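Local structure of polyketide synthase type I (Bacillus amyloliquefaciens, 5KKU) at residues Glu157-Glu162 and His193-Asp198; Glu176-Asp181 and Pro234-Thr239. The protein is the N-terminal dehydratase domain of a modular polyketide synthase from the difficidin assembly line, and probably removes water from carrier-protein-bound beta-hydroxyacyl intermediates. One frame throughout, in Å; residues are numbered along the deposited sequence.

Following the chain from its N terminus, the loop 157-162 comes first and leads into strand 162-168; next comes strand 172-178, from whose last residues 176-181 runs on toward helix 181-184. Helix 194-200 then folds back on the 157-162 loop, and contact 1 closes a loop of some 30 residues. After a further excursion, 234-239 pairs with 176-181, so that contact 2 closes one of 52 residues. The segments alternate along the chain, and the two closures therefore cross rather than nest. They also touch: Glu162 O bonds to Thr178 N, and Glu157 O to Ser180 OG. Together they tie the loop 157-162 and the helix bearing the predicted proton donor to the sheet of the C-terminal hotdog region.

Contact 1. Residues Glu157-Glu162 and His193-Asp198; sequences EFMKNE and HPAFLD
Phe158 sets CG anti to its backbone N (chi1 -171°) and His193 does the same, which brings the two rings together, while Met159 places CG beside its own N and then bends at chi2 and chi3, carrying its methyl group against the first turn of helix 194-200. In this C-terminal hotdog half of the double-hotdog dehydratase, that helix bears Asp198, the predicted proton donor, and the loop 157-162 packs against its N-terminal end. The rings of Phe158 and His193 cross obliquely, their planes 35° apart, with Phe158 CE1 lying 3.6 Å from His193 CE1. His193 is fixed from two directions: as N-cap it accepts from Ala195 N through ND1, the donor lying almost exactly in the imidazole plane at 3.2 Å, and NE2 bonds to the carbonyl of Ala183. An accepting ND1 and a partner carbonyl at NE2 are consistent with a neutral ring protonated on NE2. Ala195 is the centre of the packing. Its CB points at the loop and meets Phe158 O at 3.5 Å, and Met159 SD lies alongside it. The side-chain amide of Asn161 reaches over toward Ala195 O and the ring of Phe196, with amide and ring planes 76° apart. Asp198 holds CG anti to its backbone N, and its carboxylate is held by a bond from OD2 to His155 NE2, a second-shell contact that would orient the acid and might influence its ionisation. The side chain of Met159 also lies close to that of His25, the predicted proton acceptor from the N-terminal hotdog region, so this side chain lies beside both predicted catalytic residues. Met159 CE sits 3.7 Å from Asp198 CB and 3.8 Å from Ala195 CA.

Contact 2. Residues Glu176-Asp181 and Pro234-Thr239; sequences ELTLSD and PKTIYT
Glu176 and Tyr238 run side by side from neighbouring strands and point the same way, the carboxylate turned 49° from the phenol ring. With CG anti to its N and the chain extended beyond, Glu176 lays its CG 3.5 Å from Tyr238 CE2, and OE2 accepts from Tyr238 OH at 3.2 Å on the anti lone pair. Arg268 adds a weak bond to the same hydroxyl. On this face too, Thr178 and Thr236 cross obliquely and join hydroxyl to hydroxyl, OG1 to OG1, at 2.8 Å, while Thr236 CG2 turns to Leu177 O. Strands 172-178 and 236-248 are antiparallel neighbours in the sheet of the C-terminal hotdog fold, with Leu177 and Ile237 as a hydrogen-bonded pair. Leu177 N reaches Ile237 O at 3.0 Å and 173°, nearly straight, whereas the return bond from Ile237 N to Leu177 O, 3.1 Å long, is more bent at 150°. The side chains of this pair take the other face, where Leu177 CB rests 4.0 Å from Ile237 CG1. There Ile237 packs on Phe196 and Ser200 of helix 194-200, and Thr239 OG1 bonds to Ser200 OG.

Contact 1. Residues Glu157-Glu162 and His193-Asp198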
ATOM      1  N   GLU A 157      12.952   9.782  -3.890  1.00 21.75           N
ATOM      2  CA  GLU A 157      12.747  10.678  -2.771  1.00 19.51           C
ATOM      3  C   GLU A 157      11.399  10.668  -2.074  1.00 27.76           C
ATOM      4  O   GLU A 157      11.361  10.495  -0.883  1.00 22.46           O
ATOM      5  CB  GLU A 157      13.199  12.087  -3.131  1.00 18.83           C
ATOM      6  CG  GLU A 157      12.715  13.217  -2.263  1.00 24.68           C
ATOM      7  CD  GLU A 157      13.535  14.496  -2.387  1.00 36.63           C
ATOM      8  OE1 GLU A 157      14.077  14.806  -3.445  1.00 41.41           O
ATOM      9  OE2 GLU A 157      13.641  15.226  -1.404  1.00 43.40           O
ATOM     10  N   PHE A 158      10.341  10.848  -2.823  1.00 21.89           N
ATOM     11  CA  PHE A 158       9.051  10.869  -2.274  1.00 19.66           C
ATOM     12  C   PHE A 158       8.622   9.502  -1.798  1.00 23.81           C
ATOM     13  O   PHE A 158       7.885   9.381  -0.895  1.00 20.30           O
ATOM     14  CB  PHE A 158       8.138  11.292  -3.401  1.00 24.15           C
ATOM     15  CG  PHE A 158       6.756  11.586  -3.012  1.00 19.91           C
ATOM     16  CD1 PHE A 158       5.862  10.604  -2.844  1.00 17.40           C
ATOM     17  CD2 PHE A 158       6.345  12.881  -2.878  1.00 26.28           C
ATOM     18  CE1 PHE A 158       4.583  10.897  -2.505  1.00 21.57           C
ATOM     19  CE2 PHE A 158       5.071  13.186  -2.548  1.00 19.68           C
ATOM     20  CZ  PHE A 158       4.181  12.188  -2.368  1.00 23.90           C
ATOM     21  N   MET A 159       8.986   8.420  -2.402  1.00 26.33           N
ATOM     22  CA  MET A 159       8.475   7.174  -1.870  1.00 21.61           C
ATOM     23  C   MET A 159       9.377   6.446  -0.915  1.00 23.05           C
ATOM     24  O   MET A 159       8.962   5.539  -0.263  1.00 20.80           O
ATOM     25  CB  MET A 159       8.120   6.253  -2.998  1.00 18.41           C
ATOM     26  CG  MET A 159       6.957   6.743  -3.789  1.00 19.41           C
ATOM     27  SD  MET A 159       5.422   6.794  -2.903  1.00 28.04           S
ATOM     28  CE  MET A 159       5.088   5.096  -2.707  1.00 17.90           C
ATOM     29  N   LYS A 160      10.613   6.850  -0.826  1.00 21.57           N
ATOM     30  CA  LYS A 160      11.497   6.081   0.047  1.00 21.94           C
ATOM     31  C   LYS A 160      11.488   6.607   1.477  1.00 23.84           C
ATOM     32  O   LYS A 160      11.801   7.704   1.714  1.00 22.17           O
ATOM     33  CB  LYS A 160      12.883   6.017  -0.548  1.00 27.22           C
ATOM     34  CG  LYS A 160      14.019   5.571   0.331  1.00 30.02           C
ATOM     35  CD  LYS A 160      15.255   5.416  -0.517  1.00 26.96           C
ATOM     36  CE  LYS A 160      16.468   4.949   0.247  1.00 32.96           C
ATOM     37  NZ  LYS A 160      16.529   3.493   0.277  1.00 30.83           N
ATOM     38  N   ASN A 161      11.024   5.802   2.415  1.00 22.56           N
ATOM     39  CA  ASN A 161      10.973   6.172   3.816  1.00 19.99           C
ATOM     40  C   ASN A 161      12.337   6.085   4.528  1.00 28.79           C
ATOM     41  O   ASN A 161      13.133   5.246   4.218  1.00 28.02           O
ATOM     42  CB  ASN A 161      10.046   5.271   4.594  1.00 22.97           C
ATOM     43  CG  ASN A 161       8.575   5.425   4.261  1.00 26.43           C
ATOM     44  OD1 ASN A 161       8.183   5.703   3.185  1.00 29.41           O
ATOM     45  ND2 ASN A 161       7.782   5.159   5.208  1.00 21.37           N
ATOM     46  N   GLU A 162      12.570   6.930   5.509  1.00 28.70           N
ATOM     47  CA  GLU A 162      13.747   6.859   6.350  1.00 29.75           C
ATOM     48  C   GLU A 162      13.434   6.259   7.698  1.00 27.53           C
ATOM     49  O   GLU A 162      12.451   6.583   8.299  1.00 30.32           O
ATOM     50  CB  GLU A 162      14.403   8.227   6.567  1.00 20.48           C
ATOM     51  CG  GLU A 162      15.024   8.885   5.367  1.00 20.00           C
ATOM     52  CD  GLU A 162      16.181   8.127   4.777  1.00 36.18           C
ATOM     53  OE1 GLU A 162      16.867   7.436   5.477  1.00 40.75           O
ATOM     54  OE2 GLU A 162      16.431   8.214   3.592  1.00 39.88           O
ATOM     55  N   HIS A 193      -0.955   8.489   3.497  1.00 17.37           N
ATOM     56  CA  HIS A 193       0.108   8.828   2.604  1.00 17.77           C
ATOM     57  C   HIS A 193       0.537   7.516   1.967  1.00 24.28           C
ATOM     58  O   HIS A 193       0.898   6.595   2.647  1.00 25.08           O
ATOM     59  CB  HIS A 193       1.274   9.468   3.361  1.00 22.80           C
ATOM     60  CG  HIS A 193       2.194  10.322   2.539  1.00 23.09           C
ATOM     61  ND1 HIS A 193       2.982   9.834   1.534  1.00 21.76           N
ATOM     62  CD2 HIS A 193       2.496  11.630   2.634  1.00 22.56           C
ATOM     63  CE1 HIS A 193       3.708  10.804   1.031  1.00 20.06           C
ATOM     64  NE2 HIS A 193       3.415  11.907   1.667  1.00 22.28           N
ATOM     65  N   PRO A 194       0.554   7.498   0.656  1.00 22.10           N
ATOM     66  CA  PRO A 194       0.945   6.334  -0.098  1.00 19.71           C
ATOM     67  C   PRO A 194       2.344   5.879   0.211  1.00 23.24           C
ATOM     68  O   PRO A 194       2.574   4.714   0.228  1.00 19.54           O
ATOM     69  CB  PRO A 194       0.821   6.812  -1.518  1.00 24.30           C
ATOM     70  CG  PRO A 194      -0.285   7.737  -1.472  1.00 18.46           C
ATOM     71  CD  PRO A 194      -0.148   8.455  -0.186  1.00 20.94           C
ATOM     72  N   ALA A 195       3.249   6.809   0.454  1.00 22.24           N
ATOM     73  CA  ALA A 195       4.594   6.461   0.850  1.00 21.95           C
ATOM     74  C   ALA A 195       4.615   5.622   2.113  1.00 25.59           C
ATOM     75  O   ALA A 195       5.257   4.637   2.172  1.00 22.25           O
ATOM     76  CB  ALA A 195       5.455   7.677   1.014  1.00 23.92           C
ATOM     77  N   PHE A 196       3.878   6.048   3.122  1.00 23.39           N
ATOM     78  CA  PHE A 196       3.703   5.302   4.328  1.00 16.47           C
ATOM     79  C   PHE A 196       3.083   3.932   4.081  1.00 21.76           C
ATOM     80  O   PHE A 196       3.569   2.977   4.597  1.00 19.68           O
ATOM     81  CB  PHE A 196       2.873   6.071   5.334  1.00 22.02           C
ATOM     82  CG  PHE A 196       3.655   7.005   6.217  1.00 23.07           C
ATOM     83  CD1 PHE A 196       4.917   6.696   6.647  1.00 19.45           C
ATOM     84  CD2 PHE A 196       3.093   8.173   6.640  1.00 22.33           C
ATOM     85  CE1 PHE A 196       5.616   7.548   7.434  1.00 23.21           C
ATOM     86  CE2 PHE A 196       3.775   9.032   7.434  1.00 20.25           C
ATOM     87  CZ  PHE A 196       5.036   8.717   7.839  1.00 24.85           C
ATOM     88  N   LEU A 197       2.042   3.868   3.261  1.00 19.63           N
ATOM     89  CA  LEU A 197       1.346   2.657   2.941  1.00 13.29           C
ATOM     90  C   LEU A 197       2.260   1.653   2.236  1.00 19.38           C
ATOM     91  O   LEU A 197       2.329   0.526   2.613  1.00 19.70           O
ATOM     92  CB  LEU A 197       0.087   2.957   2.131  1.00 19.45           C
ATOM     93  CG  LEU A 197      -1.091   3.690   2.764  1.00 20.29           C
ATOM     94  CD1 LEU A 197      -2.286   3.660   1.866  1.00 24.38           C
ATOM     95  CD2 LEU A 197      -1.462   3.093   4.092  1.00 20.93           C
ATOM     96  N   ASP A 198       2.953   2.073   1.192  1.00 21.06           N
ATOM     97  CA  ASP A 198       3.913   1.267   0.467  1.00 14.30           C
ATOM     98  C   ASP A 198       4.978   0.656   1.359  1.00 21.84           C
ATOM     99  O   ASP A 198       5.151  -0.499   1.361  1.00 19.80           O
ATOM    100  CB  ASP A 198       4.532   2.103  -0.623  1.00 17.28           C
ATOM    101  CG  ASP A 198       5.453   1.345  -1.510  1.00 24.90           C
ATOM    102  OD1 ASP A 198       5.038   0.469  -2.241  1.00 28.50           O
ATOM    103  OD2 ASP A 198       6.610   1.630  -1.495  1.00 26.53           O
TER

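Contact 2. Residues Glu176-Asp181 and Pro234-Thr239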
ATOM      1  N   GLU A 176      10.253   1.928  12.127  1.00 28.85           N
ATOM      2  CA  GLU A 176      10.173   3.339  12.351  1.00 29.73           C
ATOM      3  C   GLU A 176      10.307   4.008  11.021  1.00 25.16           C
ATOM      4  O   GLU A 176      11.308   3.919  10.395  1.00 25.38           O
ATOM      5  CB  GLU A 176      11.250   3.789  13.321  1.00 28.91           C
ATOM      6  CG  GLU A 176      11.067   5.211  13.784  1.00 26.98           C
ATOM      7  CD  GLU A 176      12.146   5.657  14.710  1.00 29.82           C
ATOM      8  OE1 GLU A 176      13.290   5.394  14.424  1.00 34.34           O
ATOM      9  OE2 GLU A 176      11.859   6.273  15.721  1.00 34.13           O
ATOM     10  N   LEU A 177       9.259   4.648  10.572  1.00 25.77           N
ATOM     11  CA  LEU A 177       9.244   5.240   9.273  1.00 20.59           C
ATOM     12  C   LEU A 177       8.982   6.726   9.288  1.00 23.57           C
ATOM     13  O   LEU A 177       8.103   7.186   9.955  1.00 26.32           O
ATOM     14  CB  LEU A 177       8.197   4.528   8.439  1.00 24.37           C
ATOM     15  CG  LEU A 177       8.428   3.043   8.265  1.00 24.77           C
ATOM     16  CD1 LEU A 177       7.179   2.296   7.941  1.00 22.80           C
ATOM     17  CD2 LEU A 177       9.416   2.869   7.169  1.00 24.72           C
ATOM     18  N   THR A 178       9.744   7.475   8.512  1.00 28.95           N
ATOM     19  CA  THR A 178       9.557   8.896   8.332  1.00 19.65           C
ATOM     20  C   THR A 178       9.662   9.286   6.869  1.00 25.09           C
ATOM     21  O   THR A 178      10.458   8.786   6.151  1.00 24.44           O
ATOM     22  CB  THR A 178      10.531   9.728   9.149  1.00 23.72           C
ATOM     23  OG1 THR A 178      10.358   9.435  10.520  1.00 31.86           O
ATOM     24  CG2 THR A 178      10.253  11.125   9.017  1.00 20.72           C
ATOM     25  N   LEU A 179       8.866  10.231   6.439  1.00 25.89           N
ATOM     26  CA  LEU A 179       8.931  10.693   5.094  1.00 22.39           C
ATOM     27  C   LEU A 179      10.132  11.574   4.814  1.00 27.64           C
ATOM     28  O   LEU A 179      10.715  12.105   5.705  1.00 27.19           O
ATOM     29  CB  LEU A 179       7.677  11.428   4.733  1.00 23.23           C
ATOM     30  CG  LEU A 179       6.366  10.806   5.150  1.00 26.80           C
ATOM     31  CD1 LEU A 179       5.308  11.851   4.933  1.00 22.78           C
ATOM     32  CD2 LEU A 179       6.058   9.588   4.347  1.00 20.67           C
ATOM     33  N   SER A 180      10.514  11.697   3.568  1.00 23.79           N
ATOM     34  CA  SER A 180      11.407  12.733   3.141  1.00 28.70           C
ATOM     35  C   SER A 180      10.710  14.082   3.254  1.00 25.44           C
ATOM     36  O   SER A 180       9.538  14.127   3.269  1.00 26.19           O
ATOM     37  CB  SER A 180      11.810  12.499   1.694  1.00 30.63           C
ATOM     38  OG  SER A 180      10.735  12.658   0.814  1.00 31.72           O
ATOM     39  N   ASP A 181      11.463  15.152   3.335  1.00 22.60           N
ATOM     40  CA  ASP A 181      10.867  16.446   3.486  1.00 22.63           C
ATOM     41  C   ASP A 181       9.867  16.748   2.370  1.00 28.35           C
ATOM     42  O   ASP A 181       8.791  17.180   2.637  1.00 19.55           O
ATOM     43  CB  ASP A 181      11.902  17.535   3.608  1.00 24.99           C
ATOM     44  CG  ASP A 181      12.652  17.512   4.933  1.00 31.80           C
ATOM     45  OD1 ASP A 181      12.088  17.306   6.006  1.00 33.74           O
ATOM     46  OD2 ASP A 181      13.843  17.737   4.894  1.00 33.15           O
ATOM     47  N   PRO A 234       0.896  10.685  11.565  1.00 30.79           N
ATOM     48  CA  PRO A 234       1.770  11.773  11.976  1.00 22.83           C
ATOM     49  C   PRO A 234       3.048  11.748  11.198  1.00 27.97           C
ATOM     50  O   PRO A 234       3.105  10.998  10.277  1.00 28.08           O
ATOM     51  CB  PRO A 234       2.039  11.451  13.420  1.00 23.94           C
ATOM     52  CG  PRO A 234       1.925  10.005  13.466  1.00 25.17           C
ATOM     53  CD  PRO A 234       0.785   9.678  12.604  1.00 23.04           C
ATOM     54  N   LYS A 235       4.036  12.535  11.558  1.00 29.06           N
ATOM     55  CA  LYS A 235       5.276  12.594  10.851  1.00 22.70           C
ATOM     56  C   LYS A 235       6.035  11.287  10.854  1.00 26.51           C
ATOM     57  O   LYS A 235       6.614  10.920   9.894  1.00 23.66           O
ATOM     58  CB  LYS A 235       6.128  13.687  11.425  1.00 27.93           C
ATOM     59  CG  LYS A 235       5.751  15.064  10.958  1.00 31.65           C
ATOM     60  CD  LYS A 235       6.631  16.123  11.557  1.00 36.23           C
ATOM     61  CE  LYS A 235       6.103  17.499  11.212  1.00 40.96           C
ATOM     62  NZ  LYS A 235       6.679  18.609  12.016  1.00 48.31           N
ATOM     63  N   THR A 236       6.054  10.591  11.965  1.00 20.78           N
ATOM     64  CA  THR A 236       6.684   9.300  12.009  1.00 19.58           C
ATOM     65  C   THR A 236       5.684   8.265  12.460  1.00 22.01           C
ATOM     66  O   THR A 236       4.989   8.475  13.384  1.00 17.06           O
ATOM     67  CB  THR A 236       7.856   9.256  13.008  1.00 21.26           C
ATOM     68  OG1 THR A 236       8.819  10.251  12.711  1.00 24.55           O
ATOM     69  CG2 THR A 236       8.511   7.911  13.038  1.00 20.42           C
ATOM     70  N   ILE A 237       5.642   7.134  11.787  1.00 22.24           N
ATOM     71  CA  ILE A 237       4.834   6.015  12.209  1.00 16.72           C
ATOM     72  C   ILE A 237       5.609   4.780  12.600  1.00 24.10           C
ATOM     73  O   ILE A 237       6.777   4.642  12.320  1.00 21.81           O
ATOM     74  CB  ILE A 237       3.799   5.606  11.184  1.00 21.14           C
ATOM     75  CG1 ILE A 237       4.478   5.090   9.934  1.00 21.92           C
ATOM     76  CG2 ILE A 237       2.852   6.736  10.878  1.00 24.15           C
ATOM     77  CD1 ILE A 237       3.593   4.370   8.983  1.00 16.83           C
ATOM     78  N   TYR A 238       4.938   3.858  13.238  1.00 29.09           N
ATOM     79  CA  TYR A 238       5.552   2.646  13.707  1.00 27.67           C
ATOM     80  C   TYR A 238       4.743   1.461  13.320  1.00 23.68           C
ATOM     81  O   TYR A 238       3.766   1.191  13.928  1.00 20.73           O
ATOM     82  CB  TYR A 238       5.750   2.707  15.213  1.00 25.04           C
ATOM     83  CG  TYR A 238       6.578   3.869  15.652  1.00 19.73           C
ATOM     84  CD1 TYR A 238       6.046   5.114  15.777  1.00 23.06           C
ATOM     85  CD2 TYR A 238       7.875   3.709  15.924  1.00 23.98           C
ATOM     86  CE1 TYR A 238       6.812   6.156  16.137  1.00 24.85           C
ATOM     87  CE2 TYR A 238       8.646   4.745  16.285  1.00 28.97           C
ATOM     88  CZ  TYR A 238       8.109   5.952  16.417  1.00 27.25           C
ATOM     89  OH  TYR A 238       8.899   6.935  16.775  1.00 25.77           O
ATOM     90  N   THR A 239       5.180   0.789  12.289  1.00 23.38           N
ATOM     91  CA  THR A 239       4.536  -0.357  11.768  1.00 21.57           C
ATOM     92  C   THR A 239       4.925  -1.637  12.505  1.00 23.72           C
ATOM     93  O   THR A 239       6.004  -2.114  12.393  1.00 22.31           O
ATOM     94  CB  THR A 239       4.767  -0.457  10.243  1.00 26.43           C
ATOM     95  OG1 THR A 239       4.205   0.688   9.601  1.00 18.85           O
ATOM     96  CG2 THR A 239       4.133  -1.686   9.705  1.00 14.09           C
TER